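Ectonucleoside triphosphate diphosphohydrolase 4 (Homo sapiens, PDB 6WG5) belongs to the GDA1/CD39 family, whose members share the two-lobed alpha/beta fold of the actin-like superfamily. Local coordinates at residues A[71-76]-A[486-491]; A[179-184]-A[258-263]; A[288-293]-A[315-320]; A[326-331]-A[439-444]. One frame throughout, in Å; residues are numbered along the deposited sequence.

Interaction 1: residues A[71-76]-A[486-491]; sequences LDIRQM and YRTRFL
Leu-71 lays its CD1 methyl across the head of Thr-488, 3.7 Å from the hydroxyl OG1 of Thr-488. Leu-71 CD1 also lies 3.8 Å from the backbone O of Thr-488, so a single methyl covers both oxygens of that residue. Two residues on, Ile-73 CD1 approaches the same OG1 of Thr-488, likewise at 3.7 Å. Both methyls meet the hydroxyl from the side of 71-76, and neither can bond to it. Its polar need is met inside the chain: OG1 of Thr-488 hydrogen-bonds to the carbonyl O of Ile-484, one helical turn back. The torsion is consistent with this, since OG1 sits between the backbone N and the carbonyl carbon (chi1 61°).

Thr-488 to Leu-491 form a type I turn, closed by Leu-491 N to Thr-488 O at 3.2 Å. The turn brings Leu-491 round, and its CD1 meets Leu-71 CD1 at 4.3 Å. Meanwhile Ile-73 continues onto Leu-481, Ile-484 and Leu-485 of helix 479-487, with Tyr-58 and Trp-60 of strand 53-61 beside it. The segment leading into strand 74-75 is thus packed against helix 479-487 and the turn that follows. With no hydrogen bond or salt bridge between 71-76 and 486-491, this junction appears to rest on van der Waals contact and burial, the hydroxyl of Thr-488 being satisfied by Ile-484 O and its carbonyl O by Leu-491 N.

Interaction 2: residues A[179-184]-A[258-263]; sequences AWIGIN and FNLGCD
Ile-181 projects from helix 172-186 into a hollow formed by Phe-258 and Leu-260, an example of a helix packed on the face of a mixed beta sheet. The sheet is the six-stranded one in which 255-259 is an outermost strand, and the alpha/beta layering is that of the actin-like fold.

The bump is the delta end of Ile-181. Its CD1 lies 3.9 Å from Phe-258 CE1 and 4.2 Å from Leu-260 CD2, so the methyl rests over the notch where the aromatic ring and the leucine branch meet. Ile-181 and Phe-258 point at each other from their two backbones, and CG1 of Ile-181 follows CD1 onto the ring, 4.2 Å from Phe-258 CZ. Leu-260 CG lies at the edge of the Phe-258 ring, in its plane, so the two make one continuous wall.

A second bump comes from Trp-180, whose CZ3 touches Phe-258 CZ at 3.9 Å. The indole atom reaches the phenyl rim near the phenyl plane, which rules out a face-to-face stack. With CG of Trp-180 anti to the backbone N (chi1 180°), the indole is turned off the helix toward the sheet, where it touches Val-273 and Ile-222 on inner strands. Leu-485 and Tyr-486 of helix 479-487 touch Ile-181 and Leu-260 respectively. The indole has an amide over one face: Asn-184 ND2 stands 3.2 Å above its plane, toward the rim, while donating to Trp-180 O at 2.9 Å in a nearly straight bond (N-H...O 173°).

Interaction 3: residues A[288-293]-A[315-320]; sequences QRYEDR and MPYLDP. With NAG (2-acetamido-2-deoxy-beta-D-glucopyranose), chain B.
A single tyrosine, Tyr-290, carries every contact from 288-293 to 315-320, and its hydroxyl is bonded to a carboxylate from outside the carboxylate plane. Tyr-290 OH donates to Asp-319 OD2 at 2.7 Å, rising 45° from that plane. The two side chains come from opposite directions, and ring and carboxylate are turned 35° apart. The acid reaches past the hydroxyl along the ring's edge, where CE2 of Tyr-290 is 3.3 Å from OD2 of Asp-319. Both side chains extend with CG anti to the backbone N (chi1 174° for Tyr-290), which brings their ends together across the gap.

The carboxylate has further partners. Its OD2 also accepts from the backbone N of Cys-321, a half-cystine bonded to Cys-348, and its OD1 is in a salt bridge with Arg-287, which probably favours the charged form. Around the hydroxyl, Tyr-317 offers its ring edge, with CE1 4.2 Å from Tyr-290 OH, and CD of Pro-320 lies 4.0 Å from the same oxygen.

Away from this contact, Arg-289 turns one guanidinium face to the protein-linked NAG, whose C8 methyl sits 3.7 Å above that plane, over its centre. Hydrogen bonds to Phe-355 O and Gly-280 O hold the arginine's NH1 and NH2. The whole is a helix packed on a small three-stranded sheet, joined by a hydrogen bond to the outermost strand 317-319 just before the disulfide.

Interaction 4: residues A[326-331]-A[439-444]; sequences IKDEIQ and LKYQCF
Lys-440 and Asp-328 form a salt bridge, with NZ of Lys-440 donating to OD1 of Asp-328 at 2.7 Å. The ammonium comes from far above the carboxylate plane, 69° out of it, and the two side chains cross at about a right angle. OD1 of Asp-328 is also met by the backbone N of Glu-329, through a weak bond of 2.9 Å. NZ of Lys-440 also has a weak bond to OH of Tyr-441 at 3.3 Å. The second carboxylate oxygen, OD2, has a long and weak ion pair with Arg-287. Lys-440, and more weakly Arg-287, would tend to favour the charged form of Asp-328, against the nearby Glu-291.

The lysine is extended throughout, its CG anti to the backbone N (chi1 172°), and this carries the ammonium from the helix to the strand. Its methylenes do the apolar work. CG of Lys-440 lies 3.8 Å above the ring plane of Tyr-441, over the centre of that ring, and CD1 of Ile-326 meets the same CG at 3.8 Å. The isoleucine crosses the lysine at about a right angle, and Trp-418 touches both.

In the fold, this joins strand 327-332, an outermost strand paired with 335-341, to helix 436-456. That helix is kinked around Cys-443, which is tied by a disulfide to Cys-414; helix 418-427 flanks the junction through Trp-418, and helix 283-296 borders it where Arg-287 meets Tyr-441 and Phe-444.

How the interactions relate
Interactions 1 and 2 form one cluster, centres about 10 Å apart, and interactions 3 and 4 another, centres about 9 Å apart, on opposite sides of the chain's centre. Helix 479-487 supplies part of interaction 1 and packs against both segments of interaction 2; both contacts are largely buried and apolar, and no hydrogen bond crosses between their segments. In the second cluster, 315-320 and 326-331 bring opposite outer strands of one three-stranded sheet, each joined to a helix through an aspartate. Interaction 3 is mostly buried, interaction 4 only partly. Arg-287 connects them, serving Asp-319, Glu-291 and, weakly, Asp-328, which may offset the like charges of Glu-291 and Asp-328.

Interaction 1: residues A[71-76]-A[486-491]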
# COMPACT_ATOMS: atom_id res chain seq x y z
N LEU A 71 4.53 3.74 -21.22
CA LEU A 71 5.63 4.68 -21.11
C LEU A 71 6.71 4.13 -20.17
O LEU A 71 6.42 3.38 -19.23
CB LEU A 71 5.13 6.03 -20.59
CG LEU A 71 4.17 6.80 -21.51
CD1 LEU A 71 3.71 8.08 -20.83
CD2 LEU A 71 4.83 7.11 -22.84
N ASP A 72 7.95 4.52 -20.44
CA ASP A 72 9.09 4.09 -19.62
C ASP A 72 9.34 5.15 -18.54
O ASP A 72 10.35 5.85 -18.52
CB ASP A 72 10.32 3.87 -20.49
CG ASP A 72 11.38 3.04 -19.81
OD1 ASP A 72 11.22 2.75 -18.60
OD2 ASP A 72 12.37 2.68 -20.47
N ILE A 73 8.38 5.24 -17.62
CA ILE A 73 8.40 6.28 -16.60
C ILE A 73 9.39 5.91 -15.51
O ILE A 73 9.46 4.76 -15.06
CB ILE A 73 6.98 6.49 -16.02
CG1 ILE A 73 6.04 6.99 -17.12
CG2 ILE A 73 7.02 7.46 -14.84
CD1 ILE A 73 4.64 7.31 -16.65
N ARG A 74 10.17 6.90 -15.08
CA ARG A 74 11.15 6.74 -14.02
C ARG A 74 11.19 8.02 -13.19
O ARG A 74 10.81 9.10 -13.65
CB ARG A 74 12.56 6.46 -14.57
CG ARG A 74 12.62 5.36 -15.61
CD ARG A 74 13.94 5.41 -16.37
NE ARG A 74 14.08 4.29 -17.29
CZ ARG A 74 14.50 3.08 -16.94
NH1 ARG A 74 14.82 2.81 -15.68
NH2 ARG A 74 14.59 2.12 -17.86
N GLN A 75 11.65 7.89 -11.95
CA GLN A 75 11.91 9.07 -11.14
C GLN A 75 13.03 9.89 -11.75
O GLN A 75 14.06 9.36 -12.17
CB GLN A 75 12.28 8.68 -9.71
CG GLN A 75 11.11 8.26 -8.84
CD GLN A 75 11.47 8.27 -7.36
OE1 GLN A 75 11.39 9.31 -6.70
NE2 GLN A 75 11.87 7.12 -6.84
N MET A 76 12.82 11.21 -11.81
CA MET A 76 13.87 12.09 -12.29
C MET A 76 15.08 12.02 -11.37
O MET A 76 14.95 11.81 -10.16
CB MET A 76 13.37 13.53 -12.39
CG MET A 76 14.33 14.46 -13.09
SD MET A 76 13.76 16.17 -13.14
CE MET A 76 15.06 16.93 -14.10
N TYR A 486 -1.07 5.98 -14.75
CA TYR A 486 -2.46 5.89 -15.18
C TYR A 486 -2.94 7.19 -15.82
O TYR A 486 -3.66 7.16 -16.82
CB TYR A 486 -3.36 5.52 -14.00
CG TYR A 486 -4.80 5.26 -14.40
CD1 TYR A 486 -5.79 6.19 -14.13
CD2 TYR A 486 -5.16 4.09 -15.05
CE1 TYR A 486 -7.10 5.97 -14.49
CE2 TYR A 486 -6.47 3.86 -15.42
CZ TYR A 486 -7.43 4.80 -15.14
OH TYR A 486 -8.74 4.57 -15.51
N ARG A 487 -2.55 8.34 -15.25
CA ARG A 487 -3.03 9.61 -15.78
C ARG A 487 -2.44 9.93 -17.15
O ARG A 487 -3.09 10.60 -17.96
CB ARG A 487 -2.72 10.74 -14.80
CG ARG A 487 -3.43 10.63 -13.44
CD ARG A 487 -4.94 10.52 -13.57
NE ARG A 487 -5.52 11.61 -14.36
CZ ARG A 487 -5.96 12.76 -13.87
NH1 ARG A 487 -5.91 13.00 -12.56
NH2 ARG A 487 -6.47 13.68 -14.68
N THR A 488 -1.23 9.45 -17.44
CA THR A 488 -0.56 9.73 -18.70
C THR A 488 -0.72 8.61 -19.72
O THR A 488 -0.01 8.58 -20.72
CB THR A 488 0.93 9.99 -18.47
OG1 THR A 488 1.55 8.83 -17.89
CG2 THR A 488 1.14 11.18 -17.54
N ARG A 489 -1.66 7.69 -19.49
CA ARG A 489 -1.74 6.48 -20.30
C ARG A 489 -2.10 6.74 -21.75
O ARG A 489 -1.90 5.86 -22.60
CB ARG A 489 -2.74 5.50 -19.68
CG ARG A 489 -4.19 5.96 -19.74
CD ARG A 489 -5.03 5.19 -18.74
NE ARG A 489 -6.47 5.35 -18.94
CZ ARG A 489 -7.21 6.32 -18.42
NH1 ARG A 489 -8.51 6.36 -18.66
NH2 ARG A 489 -6.65 7.26 -17.66
N PHE A 490 -2.64 7.92 -22.07
CA PHE A 490 -3.05 8.22 -23.44
C PHE A 490 -1.99 8.97 -24.24
O PHE A 490 -2.11 9.04 -25.46
CB PHE A 490 -4.35 9.03 -23.43
CG PHE A 490 -5.56 8.24 -23.01
CD1 PHE A 490 -5.83 7.00 -23.58
CD2 PHE A 490 -6.42 8.73 -22.04
CE1 PHE A 490 -6.93 6.27 -23.19
CE2 PHE A 490 -7.53 8.00 -21.65
CZ PHE A 490 -7.78 6.77 -22.23
N LEU A 491 -0.97 9.53 -23.59
CA LEU A 491 0.07 10.24 -24.32
C LEU A 491 0.64 9.46 -25.49
O LEU A 491 0.86 10.07 -26.55
CB LEU A 491 1.20 10.63 -23.36
CG LEU A 491 0.93 11.78 -22.38
CD1 LEU A 491 2.15 12.01 -21.50
CD2 LEU A 491 0.55 13.06 -23.11

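Interaction 2: residues A[179-184]-A[258-263]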
# COMPACT_ATOMS: atom_id res chain seq x y z
N ALA A 179 -1.12 2.04 -5.91
CA ALA A 179 0.00 1.30 -5.33
C ALA A 179 0.18 -0.05 -6.01
O ALA A 179 1.31 -0.50 -6.23
CB ALA A 179 -0.20 1.13 -3.82
N TRP A 180 -0.92 -0.71 -6.35
CA TRP A 180 -0.83 -1.99 -7.04
C TRP A 180 -0.21 -1.82 -8.42
O TRP A 180 0.59 -2.65 -8.86
CB TRP A 180 -2.22 -2.62 -7.14
CG TRP A 180 -2.24 -3.94 -7.84
CD1 TRP A 180 -2.09 -5.17 -7.28
CD2 TRP A 180 -2.43 -4.16 -9.25
NE1 TRP A 180 -2.17 -6.15 -8.25
CE2 TRP A 180 -2.38 -5.55 -9.46
CE3 TRP A 180 -2.65 -3.31 -10.34
CZ2 TRP A 180 -2.53 -6.11 -10.73
CZ3 TRP A 180 -2.79 -3.87 -11.59
CH2 TRP A 180 -2.74 -5.26 -11.78
N ILE A 181 -0.58 -0.74 -9.13
CA ILE A 181 0.03 -0.45 -10.43
C ILE A 181 1.52 -0.18 -10.26
O ILE A 181 2.35 -0.62 -11.07
CB ILE A 181 -0.69 0.72 -11.11
CG1 ILE A 181 -2.12 0.33 -11.49
CG2 ILE A 181 0.08 1.19 -12.35
CD1 ILE A 181 -2.97 1.50 -11.95
N GLY A 182 1.88 0.56 -9.21
CA GLY A 182 3.28 0.94 -9.03
C GLY A 182 4.20 -0.26 -8.91
O GLY A 182 5.24 -0.33 -9.57
N ILE A 183 3.83 -1.22 -8.06
CA ILE A 183 4.71 -2.35 -7.81
C ILE A 183 4.80 -3.23 -9.05
O ILE A 183 5.90 -3.66 -9.44
CB ILE A 183 4.25 -3.15 -6.58
CG1 ILE A 183 5.27 -4.23 -6.24
CG2 ILE A 183 2.87 -3.77 -6.81
CD1 ILE A 183 4.95 -5.05 -5.01
N ASN A 184 3.67 -3.52 -9.69
CA ASN A 184 3.69 -4.39 -10.86
C ASN A 184 4.42 -3.74 -12.02
O ASN A 184 5.00 -4.44 -12.86
CB ASN A 184 2.27 -4.77 -11.26
CG ASN A 184 1.69 -5.85 -10.37
OD1 ASN A 184 1.94 -7.03 -10.58
ND2 ASN A 184 0.91 -5.44 -9.37
N PHE A 258 -10.09 -1.00 -15.02
CA PHE A 258 -9.44 0.09 -15.72
C PHE A 258 -8.61 -0.47 -16.87
O PHE A 258 -8.42 -1.68 -17.00
CB PHE A 258 -8.55 0.90 -14.76
CG PHE A 258 -7.54 0.07 -14.03
CD1 PHE A 258 -6.27 -0.12 -14.55
CD2 PHE A 258 -7.86 -0.54 -12.82
CE1 PHE A 258 -5.33 -0.89 -13.88
CE2 PHE A 258 -6.93 -1.30 -12.15
CZ PHE A 258 -5.66 -1.48 -12.68
N ASN A 259 -8.11 0.45 -17.70
CA ASN A 259 -7.32 0.11 -18.87
C ASN A 259 -6.05 0.95 -18.85
O ASN A 259 -6.12 2.18 -18.90
CB ASN A 259 -8.11 0.36 -20.16
CG ASN A 259 -7.40 -0.15 -21.40
OD1 ASN A 259 -6.23 -0.55 -21.34
ND2 ASN A 259 -8.09 -0.13 -22.53
N LEU A 260 -4.89 0.29 -18.76
CA LEU A 260 -3.62 1.00 -18.69
C LEU A 260 -3.08 1.38 -20.06
O LEU A 260 -2.20 2.24 -20.14
CB LEU A 260 -2.58 0.15 -17.97
CG LEU A 260 -2.55 0.26 -16.44
CD1 LEU A 260 -1.68 -0.85 -15.87
CD2 LEU A 260 -2.02 1.62 -16.02
N GLY A 261 -3.58 0.77 -21.13
CA GLY A 261 -3.11 1.09 -22.46
C GLY A 261 -3.70 2.38 -22.99
O GLY A 261 -4.59 2.98 -22.39
N CYS A 262 -3.17 2.81 -24.13
CA CYS A 262 -3.64 4.02 -24.78
C CYS A 262 -4.83 3.78 -25.69
O CYS A 262 -5.56 4.74 -26.00
CB CYS A 262 -2.51 4.67 -25.58
SG CYS A 262 -1.77 3.59 -26.83
N ASP A 263 -5.05 2.55 -26.13
CA ASP A 263 -6.14 2.21 -27.03
C ASP A 263 -7.29 1.66 -26.20
O ASP A 263 -7.20 0.55 -25.65
CB ASP A 263 -5.68 1.19 -28.07
CG ASP A 263 -6.69 1.00 -29.19
OD1 ASP A 263 -7.89 1.27 -28.96
OD2 ASP A 263 -6.29 0.56 -30.29

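Interaction 3: residues A[288-293]-A[315-320]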
# COMPACT_ATOMS: atom_id res chain seq x y z
N GLN A 288 -4.46 -2.56 20.77
CA GLN A 288 -5.24 -1.65 21.59
C GLN A 288 -6.66 -2.18 21.80
O GLN A 288 -7.20 -2.10 22.91
CB GLN A 288 -5.28 -0.26 20.94
CG GLN A 288 -5.99 0.79 21.78
CD GLN A 288 -5.37 0.96 23.16
OE1 GLN A 288 -4.19 1.29 23.29
NE2 GLN A 288 -6.16 0.71 24.20
N ARG A 289 -7.27 -2.72 20.75
CA ARG A 289 -8.59 -3.33 20.90
C ARG A 289 -8.53 -4.51 21.86
O ARG A 289 -9.48 -4.75 22.62
CB ARG A 289 -9.12 -3.77 19.54
CG ARG A 289 -9.35 -2.63 18.56
CD ARG A 289 -9.59 -3.16 17.16
NE ARG A 289 -10.64 -4.17 17.16
CZ ARG A 289 -10.75 -5.14 16.26
NH1 ARG A 289 -11.74 -6.02 16.36
NH2 ARG A 289 -9.87 -5.25 15.27
N TYR A 290 -7.43 -5.25 21.85
CA TYR A 290 -7.27 -6.38 22.75
C TYR A 290 -7.14 -5.91 24.20
O TYR A 290 -7.80 -6.44 25.09
CB TYR A 290 -6.04 -7.20 22.33
CG TYR A 290 -5.68 -8.33 23.26
CD1 TYR A 290 -6.51 -9.43 23.42
CD2 TYR A 290 -4.48 -8.31 23.97
CE1 TYR A 290 -6.17 -10.47 24.27
CE2 TYR A 290 -4.14 -9.34 24.82
CZ TYR A 290 -4.99 -10.42 24.96
OH TYR A 290 -4.65 -11.45 25.81
N GLU A 291 -6.30 -4.90 24.44
CA GLU A 291 -6.18 -4.35 25.78
C GLU A 291 -7.49 -3.75 26.26
O GLU A 291 -7.81 -3.82 27.45
CB GLU A 291 -5.06 -3.31 25.83
CG GLU A 291 -3.67 -3.88 25.63
CD GLU A 291 -2.57 -2.83 25.66
OE1 GLU A 291 -2.89 -1.64 25.86
OE2 GLU A 291 -1.39 -3.19 25.48
N ASP A 292 -8.26 -3.15 25.36
CA ASP A 292 -9.55 -2.57 25.74
C ASP A 292 -10.47 -3.63 26.33
O ASP A 292 -11.20 -3.36 27.29
CB ASP A 292 -10.21 -1.90 24.54
CG ASP A 292 -9.58 -0.56 24.19
OD1 ASP A 292 -8.90 0.02 25.06
OD2 ASP A 292 -9.78 -0.09 23.05
N ARG A 293 -10.46 -4.84 25.76
CA ARG A 293 -11.36 -5.88 26.26
C ARG A 293 -10.85 -6.48 27.56
O ARG A 293 -11.65 -6.83 28.44
CB ARG A 293 -11.56 -6.97 25.20
CG ARG A 293 -12.89 -7.70 25.35
CD ARG A 293 -12.98 -8.94 24.48
NE ARG A 293 -13.43 -8.65 23.12
CZ ARG A 293 -13.66 -9.58 22.19
NH1 ARG A 293 -13.49 -10.87 22.48
NH2 ARG A 293 -14.07 -9.23 20.98
N MET A 315 -1.61 -9.60 41.64
CA MET A 315 -2.62 -10.46 41.01
C MET A 315 -2.83 -10.00 39.57
O MET A 315 -3.91 -9.56 39.19
CB MET A 315 -3.92 -10.44 41.80
CG MET A 315 -4.48 -9.04 42.07
SD MET A 315 -5.37 -8.92 43.65
CE MET A 315 -6.34 -10.43 43.63
N PRO A 316 -1.80 -10.10 38.73
CA PRO A 316 -1.88 -9.54 37.39
C PRO A 316 -2.56 -10.48 36.40
O PRO A 316 -2.54 -11.71 36.56
CB PRO A 316 -0.41 -9.33 37.01
CG PRO A 316 0.29 -10.44 37.71
CD PRO A 316 -0.48 -10.70 39.00
N TYR A 317 -3.16 -9.89 35.38
CA TYR A 317 -3.70 -10.66 34.27
C TYR A 317 -2.55 -11.29 33.49
O TYR A 317 -1.59 -10.61 33.12
CB TYR A 317 -4.54 -9.77 33.37
CG TYR A 317 -5.24 -10.51 32.25
CD1 TYR A 317 -4.71 -10.52 30.96
CD2 TYR A 317 -6.42 -11.20 32.48
CE1 TYR A 317 -5.35 -11.19 29.94
CE2 TYR A 317 -7.06 -11.88 31.47
CZ TYR A 317 -6.52 -11.87 30.20
OH TYR A 317 -7.17 -12.55 29.19
N LEU A 318 -2.64 -12.59 33.25
CA LEU A 318 -1.59 -13.32 32.55
C LEU A 318 -1.86 -13.25 31.06
O LEU A 318 -2.76 -13.93 30.55
CB LEU A 318 -1.51 -14.77 33.05
CG LEU A 318 -1.30 -14.93 34.55
CD1 LEU A 318 -1.08 -16.39 34.90
CD2 LEU A 318 -0.12 -14.09 35.05
N ASP A 319 -1.09 -12.43 30.35
CA ASP A 319 -1.32 -12.17 28.94
C ASP A 319 -0.41 -13.07 28.11
O ASP A 319 0.82 -12.88 28.14
CB ASP A 319 -1.05 -10.71 28.62
CG ASP A 319 -1.40 -10.35 27.19
OD1 ASP A 319 -1.05 -9.23 26.75
OD2 ASP A 319 -2.03 -11.18 26.50
N PRO A 320 -0.94 -14.05 27.37
CA PRO A 320 -0.08 -14.89 26.54
C PRO A 320 0.51 -14.15 25.35
O PRO A 320 1.46 -14.66 24.73
CB PRO A 320 -1.01 -16.01 26.08
CG PRO A 320 -2.36 -15.37 26.06
CD PRO A 320 -2.37 -14.39 27.20
C1 NAG B . -15.61 -5.51 15.40
C2 NAG B . -15.52 -4.00 15.17
C3 NAG B . -16.16 -3.24 16.33
C4 NAG B . -17.56 -3.77 16.64
C5 NAG B . -17.52 -5.28 16.82
C6 NAG B . -18.89 -5.90 17.00
C7 NAG B . -13.68 -2.97 13.91
C8 NAG B . -12.23 -2.60 13.94
N2 NAG B . -14.14 -3.59 15.01
O3 NAG B . -16.24 -1.86 16.00
O4 NAG B . -18.02 -3.20 17.86
O5 NAG B . -16.96 -5.88 15.65
O6 NAG B . -18.84 -7.31 16.83
O7 NAG B . -14.40 -2.72 12.95

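Interaction 4: residues A[326-331]-A[439-444]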
# COMPACT_ATOMS: atom_id res chain seq x y z
N ILE A 326 7.48 -10.32 31.26
CA ILE A 326 7.39 -8.87 31.17
C ILE A 326 6.22 -8.39 32.03
O ILE A 326 5.18 -9.05 32.13
CB ILE A 326 7.23 -8.40 29.72
CG1 ILE A 326 7.44 -6.88 29.63
CG2 ILE A 326 5.84 -8.75 29.18
CD1 ILE A 326 7.44 -6.33 28.21
N LYS A 327 6.39 -7.22 32.63
CA LYS A 327 5.34 -6.60 33.43
C LYS A 327 4.85 -5.35 32.70
O LYS A 327 5.63 -4.43 32.44
CB LYS A 327 5.84 -6.26 34.83
CG LYS A 327 6.23 -7.51 35.62
CD LYS A 327 6.81 -7.18 36.98
CE LYS A 327 7.24 -8.45 37.70
NZ LYS A 327 7.62 -8.21 39.12
N ASP A 328 3.56 -5.35 32.35
CA ASP A 328 2.93 -4.26 31.63
C ASP A 328 1.68 -3.85 32.39
O ASP A 328 1.23 -4.54 33.31
CB ASP A 328 2.58 -4.68 30.19
CG ASP A 328 2.21 -3.51 29.30
OD1 ASP A 328 2.67 -2.38 29.57
OD2 ASP A 328 1.45 -3.71 28.32
N GLU A 329 1.11 -2.70 32.02
CA GLU A 329 -0.09 -2.22 32.68
C GLU A 329 -0.95 -1.45 31.70
O GLU A 329 -0.45 -0.82 30.76
CB GLU A 329 0.26 -1.35 33.90
CG GLU A 329 1.01 -0.08 33.56
CD GLU A 329 1.63 0.57 34.79
OE1 GLU A 329 2.04 -0.16 35.71
OE2 GLU A 329 1.70 1.82 34.83
N ILE A 330 -2.26 -1.50 31.93
CA ILE A 330 -3.26 -0.79 31.13
C ILE A 330 -3.84 0.32 31.99
O ILE A 330 -4.33 0.06 33.09
CB ILE A 330 -4.37 -1.74 30.63
CG1 ILE A 330 -3.77 -2.91 29.85
CG2 ILE A 330 -5.37 -0.97 29.78
CD1 ILE A 330 -4.77 -4.01 29.56
N GLN A 331 -3.79 1.55 31.48
CA GLN A 331 -4.33 2.71 32.17
C GLN A 331 -5.47 3.28 31.35
O GLN A 331 -5.30 3.58 30.16
CB GLN A 331 -3.25 3.76 32.41
CG GLN A 331 -2.39 3.46 33.62
CD GLN A 331 -0.95 3.89 33.44
OE1 GLN A 331 -0.65 4.79 32.65
NE2 GLN A 331 -0.04 3.23 34.15
N LEU A 439 10.38 -4.83 20.44
CA LEU A 439 10.75 -5.94 21.31
C LEU A 439 9.58 -6.39 22.17
O LEU A 439 9.40 -7.58 22.44
CB LEU A 439 11.94 -5.54 22.19
CG LEU A 439 12.72 -6.68 22.84
CD1 LEU A 439 13.63 -7.36 21.82
CD2 LEU A 439 13.53 -6.16 24.02
N LYS A 440 8.75 -5.44 22.61
CA LYS A 440 7.67 -5.74 23.54
C LYS A 440 6.46 -6.32 22.83
O LYS A 440 5.83 -7.25 23.34
CB LYS A 440 7.29 -4.47 24.30
CG LYS A 440 6.05 -4.58 25.16
CD LYS A 440 5.95 -3.37 26.08
CE LYS A 440 4.65 -3.33 26.86
NZ LYS A 440 4.50 -2.03 27.57
N TYR A 441 6.11 -5.80 21.65
CA TYR A 441 4.87 -6.16 20.97
C TYR A 441 5.10 -7.09 19.78
O TYR A 441 4.15 -7.35 19.03
CB TYR A 441 4.13 -4.90 20.53
CG TYR A 441 3.69 -4.05 21.71
CD1 TYR A 441 2.65 -4.47 22.53
CD2 TYR A 441 4.31 -2.85 21.99
CE1 TYR A 441 2.24 -3.71 23.61
CE2 TYR A 441 3.91 -2.08 23.07
CZ TYR A 441 2.87 -2.52 23.88
OH TYR A 441 2.46 -1.76 24.95
N GLN A 442 6.32 -7.59 19.59
CA GLN A 442 6.57 -8.55 18.52
C GLN A 442 5.65 -9.76 18.63
O GLN A 442 5.14 -10.25 17.61
CB GLN A 442 8.04 -8.99 18.55
CG GLN A 442 8.34 -10.31 17.82
CD GLN A 442 8.26 -10.20 16.31
OE1 GLN A 442 8.33 -9.11 15.75
NE2 GLN A 442 8.11 -11.34 15.65
N CYS A 443 5.44 -10.26 19.84
CA CYS A 443 4.67 -11.48 20.01
C CYS A 443 3.23 -11.29 19.55
O CYS A 443 2.73 -12.04 18.70
CB CYS A 443 4.72 -11.94 21.47
SG CYS A 443 6.25 -12.78 21.77
N PHE A 444 2.54 -10.31 20.12
CA PHE A 444 1.17 -10.05 19.70
C PHE A 444 1.10 -9.82 18.20
O PHE A 444 0.25 -10.39 17.51
CB PHE A 444 0.60 -8.85 20.45
CG PHE A 444 -0.79 -8.48 20.02
CD1 PHE A 444 -1.89 -8.99 20.68
CD2 PHE A 444 -0.99 -7.66 18.92
CE1 PHE A 444 -3.17 -8.67 20.27
CE2 PHE A 444 -2.27 -7.34 18.50
CZ PHE A 444 -3.36 -7.85 19.18